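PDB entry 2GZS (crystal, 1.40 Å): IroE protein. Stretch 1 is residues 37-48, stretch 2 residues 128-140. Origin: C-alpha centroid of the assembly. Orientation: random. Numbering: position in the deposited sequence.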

# COMPACT_ATOMS: atom_id res chain seq x y z
N THR A 37 -18.51 -15.60 -2.25
CA THR A 37 -18.90 -14.96 -3.53
C THR A 37 -18.83 -13.43 -3.47
O THR A 37 -19.11 -12.84 -2.44
CB THR A 37 -20.30 -15.51 -3.88
OG1 THR A 37 -20.13 -16.93 -4.17
CG2 THR A 37 -20.89 -14.88 -5.13
N ALA A 38 -18.39 -12.80 -4.53
CA ALA A 38 -18.20 -11.33 -4.56
C ALA A 38 -19.53 -10.62 -4.59
O ALA A 38 -20.45 -11.19 -5.17
CB ALA A 38 -17.46 -10.95 -5.82
N PRO A 39 -19.62 -9.42 -4.03
CA PRO A 39 -20.86 -8.65 -4.23
C PRO A 39 -21.08 -8.43 -5.71
O PRO A 39 -20.15 -8.53 -6.51
CB PRO A 39 -20.57 -7.34 -3.54
CG PRO A 39 -19.31 -7.49 -2.79
CD PRO A 39 -18.60 -8.73 -3.25
N ALA A 40 -22.33 -8.08 -6.15
CA ALA A 40 -22.49 -7.92 -7.59
C ALA A 40 -21.60 -6.87 -8.21
O ALA A 40 -21.10 -6.88 -9.33
CB ALA A 40 -23.96 -7.54 -7.86
N SER A 41 -21.29 -5.82 -7.39
CA SER A 41 -20.43 -4.78 -7.97
C SER A 41 -18.93 -5.18 -7.90
O SER A 41 -18.11 -4.44 -8.43
CB SER A 41 -20.71 -3.45 -7.25
OG SER A 41 -20.90 -3.75 -5.85
N GLY A 42 -18.62 -6.31 -7.29
CA GLY A 42 -17.24 -6.81 -7.36
C GLY A 42 -16.54 -6.73 -6.00
O GLY A 42 -16.99 -6.09 -5.07
N TYR A 43 -15.40 -7.46 -5.96
CA TYR A 43 -14.59 -7.41 -4.75
C TYR A 43 -13.82 -6.07 -4.64
O TYR A 43 -13.38 -5.62 -5.69
CB TYR A 43 -13.57 -8.51 -4.76
CG TYR A 43 -14.01 -9.98 -4.73
CD1 TYR A 43 -14.60 -10.50 -3.59
CD2 TYR A 43 -13.70 -10.72 -5.88
CE1 TYR A 43 -14.98 -11.86 -3.60
CE2 TYR A 43 -14.06 -12.07 -5.88
CZ TYR A 43 -14.67 -12.54 -4.75
OH TYR A 43 -14.99 -13.90 -4.83
N PRO A 44 -13.74 -5.54 -3.43
CA PRO A 44 -12.71 -4.48 -3.22
C PRO A 44 -11.37 -5.15 -3.43
O PRO A 44 -11.24 -6.36 -3.33
CB PRO A 44 -12.86 -4.13 -1.77
CG PRO A 44 -14.15 -4.71 -1.29
CD PRO A 44 -14.41 -5.86 -2.20
N ILE A 45 -10.29 -4.33 -3.67
CA ILE A 45 -9.01 -4.99 -3.87
C ILE A 45 -7.91 -4.10 -3.25
O ILE A 45 -8.01 -2.88 -3.46
CB ILE A 45 -8.72 -5.27 -5.37
CG1 ILE A 45 -7.43 -6.06 -5.60
CG2 ILE A 45 -8.78 -3.98 -6.22
CD1 ILE A 45 -7.26 -6.55 -7.06
N LEU A 46 -6.98 -4.73 -2.53
CA LEU A 46 -5.96 -3.91 -1.87
C LEU A 46 -4.60 -4.43 -2.35
O LEU A 46 -4.30 -5.61 -2.16
CB LEU A 46 -6.13 -4.02 -0.37
CG LEU A 46 -5.16 -3.09 0.42
CD1 LEU A 46 -5.28 -1.62 0.11
CD2 LEU A 46 -5.36 -3.34 1.91
N TYR A 47 -3.82 -3.55 -2.97
CA TYR A 47 -2.46 -3.80 -3.42
C TYR A 47 -1.49 -3.43 -2.28
O TYR A 47 -1.69 -2.30 -1.75
CB TYR A 47 -2.17 -2.96 -4.67
CG TYR A 47 -2.86 -3.51 -5.92
CD1 TYR A 47 -2.14 -4.30 -6.81
CD2 TYR A 47 -4.19 -3.21 -6.11
CE1 TYR A 47 -2.75 -4.83 -7.97
CE2 TYR A 47 -4.79 -3.74 -7.26
CZ TYR A 47 -4.07 -4.50 -8.14
OH TYR A 47 -4.72 -5.02 -9.27
N MSE A 48 -0.61 -4.32 -1.91
CA MSE A 48 0.19 -4.14 -0.71
C MSE A 48 1.67 -4.33 -1.01
O MSE A 48 2.10 -5.33 -1.55
CB MSE A 48 -0.25 -5.22 0.33
CG MSE A 48 -1.79 -5.01 0.58
SE MSE A 48 -2.44 -6.07 2.08
CE MSE A 48 -1.35 -7.32 1.15
N ILE A 128 1.35 -5.11 -13.70
CA ILE A 128 0.90 -6.05 -12.67
C ILE A 128 -0.59 -5.98 -12.46
O ILE A 128 -1.28 -7.04 -12.49
CB ILE A 128 1.64 -5.73 -11.35
CG1 ILE A 128 3.14 -5.85 -11.52
CG2 ILE A 128 1.05 -6.61 -10.23
CD1 ILE A 128 3.88 -5.65 -10.19
N ALA A 129 -1.17 -4.84 -12.20
CA ALA A 129 -2.61 -4.76 -11.85
C ALA A 129 -3.46 -5.31 -13.00
O ALA A 129 -4.36 -6.12 -12.72
CB ALA A 129 -2.96 -3.33 -11.43
N PRO A 130 -3.26 -4.93 -14.26
CA PRO A 130 -4.13 -5.44 -15.33
C PRO A 130 -4.05 -6.94 -15.46
O PRO A 130 -5.05 -7.56 -15.90
CB PRO A 130 -3.60 -4.78 -16.61
CG PRO A 130 -2.96 -3.51 -16.11
CD PRO A 130 -2.32 -3.92 -14.80
N LYS A 131 -2.92 -7.51 -15.14
CA LYS A 131 -2.79 -8.95 -15.25
C LYS A 131 -3.52 -9.60 -14.08
O LYS A 131 -4.30 -10.53 -14.31
CB LYS A 131 -1.29 -9.31 -15.29
CG LYS A 131 -0.98 -10.80 -15.22
CD LYS A 131 -1.88 -11.52 -16.19
CE LYS A 131 -1.49 -11.42 -17.65
NZ LYS A 131 -2.48 -12.06 -18.58
N VAL A 132 -3.27 -9.17 -12.83
CA VAL A 132 -3.84 -9.96 -11.73
C VAL A 132 -5.36 -9.70 -11.64
O VAL A 132 -6.03 -10.60 -11.06
CB VAL A 132 -3.12 -9.68 -10.40
CG1 VAL A 132 -1.62 -9.93 -10.51
CG2 VAL A 132 -3.41 -8.26 -9.96
N GLU A 133 -5.93 -8.63 -12.17
CA GLU A 133 -7.37 -8.42 -12.14
C GLU A 133 -8.12 -9.15 -13.26
O GLU A 133 -9.36 -9.19 -13.20
CB GLU A 133 -7.63 -6.89 -12.26
CG GLU A 133 -7.25 -6.23 -10.92
CD GLU A 133 -7.65 -4.78 -10.86
OE1 GLU A 133 -8.54 -4.23 -11.58
OE2 GLU A 133 -7.05 -4.01 -10.02
N GLN A 134 -7.39 -9.69 -14.26
CA GLN A 134 -8.09 -10.41 -15.32
C GLN A 134 -8.83 -11.59 -14.74
O GLN A 134 -8.43 -12.37 -13.90
CB GLN A 134 -7.05 -10.87 -16.37
CG GLN A 134 -6.49 -9.72 -17.19
CD GLN A 134 -5.37 -10.22 -18.09
OE1 GLN A 134 -5.24 -11.43 -18.27
NE2 GLN A 134 -4.60 -9.29 -18.62
N GLY A 135 -10.06 -11.74 -15.23
CA GLY A 135 -10.79 -12.90 -14.73
C GLY A 135 -11.44 -12.69 -13.37
O GLY A 135 -12.06 -13.64 -12.83
N LEU A 136 -11.36 -11.49 -12.81
CA LEU A 136 -12.02 -11.25 -11.52
C LEU A 136 -13.02 -10.11 -11.62
O LEU A 136 -12.88 -9.12 -12.34
CB LEU A 136 -11.00 -10.88 -10.41
CG LEU A 136 -9.98 -11.95 -10.06
CD1 LEU A 136 -8.96 -11.39 -9.06
CD2 LEU A 136 -10.67 -13.19 -9.53
N ASN A 137 -14.11 -10.24 -10.85
CA ASN A 137 -15.04 -9.14 -10.73
C ASN A 137 -14.53 -8.20 -9.61
O ASN A 137 -14.75 -8.54 -8.45
CB ASN A 137 -16.47 -9.57 -10.41
CG ASN A 137 -17.46 -8.43 -10.42
OD1 ASN A 137 -17.27 -7.33 -10.96
ND2 ASN A 137 -18.62 -8.68 -9.79
N ILE A 138 -13.92 -7.12 -10.07
CA ILE A 138 -13.30 -6.16 -9.14
C ILE A 138 -14.11 -4.88 -9.12
O ILE A 138 -14.48 -4.40 -10.20
CB ILE A 138 -11.87 -5.86 -9.61
CG1 ILE A 138 -10.97 -7.08 -9.59
CG2 ILE A 138 -11.33 -4.70 -8.73
CD1 ILE A 138 -10.89 -7.73 -8.22
N ASP A 139 -14.40 -4.38 -7.92
CA ASP A 139 -15.04 -3.09 -7.79
C ASP A 139 -13.98 -1.99 -7.91
O ASP A 139 -13.26 -1.76 -6.92
CB ASP A 139 -15.74 -2.94 -6.45
CG ASP A 139 -16.56 -1.67 -6.39
OD1 ASP A 139 -16.36 -0.75 -7.19
OD2 ASP A 139 -17.45 -1.59 -5.53
N ARG A 140 -13.97 -1.41 -9.07
CA ARG A 140 -12.81 -0.52 -9.31
C ARG A 140 -12.86 0.70 -8.42
O ARG A 140 -11.83 1.31 -8.08
CB ARG A 140 -12.65 -0.15 -10.80
CG ARG A 140 -12.12 -1.33 -11.59
CD ARG A 140 -12.29 -1.08 -13.08
NE ARG A 140 -11.63 -2.10 -13.90
CZ ARG A 140 -11.56 -2.01 -15.23
NH1 ARG A 140 -12.13 -0.97 -15.85
NH2 ARG A 140 -10.95 -2.96 -15.94
O HOH W 1 -18.25 -3.81 -4.23
O HOH W 2 -18.17 -2.10 -9.71
O HOH W 3 -17.39 -3.94 -11.17

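Stretch 1 runs from a loop, through a type I turn at Pro39 to Gly42, into a strand at Tyr43. Stretch 2 begins in a helix, passes a type II turn from Glu133 to Leu136, and enters a strand at Ile138. The two strands meet in parallel, with Tyr43 bridged to Ile138. Two backbone hydrogen bonds hold this register: Tyr43 N to Asn137 O (2.8 Å) and Asp139 N to Tyr43 O (2.7 Å). Both flank Ile138, as a parallel bridge requires.

Gly42 fits closely here. Its CA lies 3.2 Å from Asn137 O, and a CB would clash with Asp139 N. Its backbone angles also call for glycine.

The Asn137 side chain reaches the Pro39 to Gly42 turn. Its ND2 donates to Ala40 O (3.1 Å), using a carbonyl of the turn as acceptor. Water 1 accepts from Ser41 OG and donates to Gly42 O and Asp139 OD2; the two side-chain oxygens, Ser41 OG and Asp139 OD2, are 4.1 Å apart.

Further along, apolar contacts take over, apart from one hydrogen bond. Ile45 CG2 packs on Ile138 CG2 at 3.6 Å. Tyr47 extends to the helix, where its CZ sits 3.7 Å from Ala129 CB. Its hydroxyl OH donates a short hydrogen bond to Glu133 OE2 (2.6 Å), so the buried tyrosine ends on a carboxylate at the ring edge.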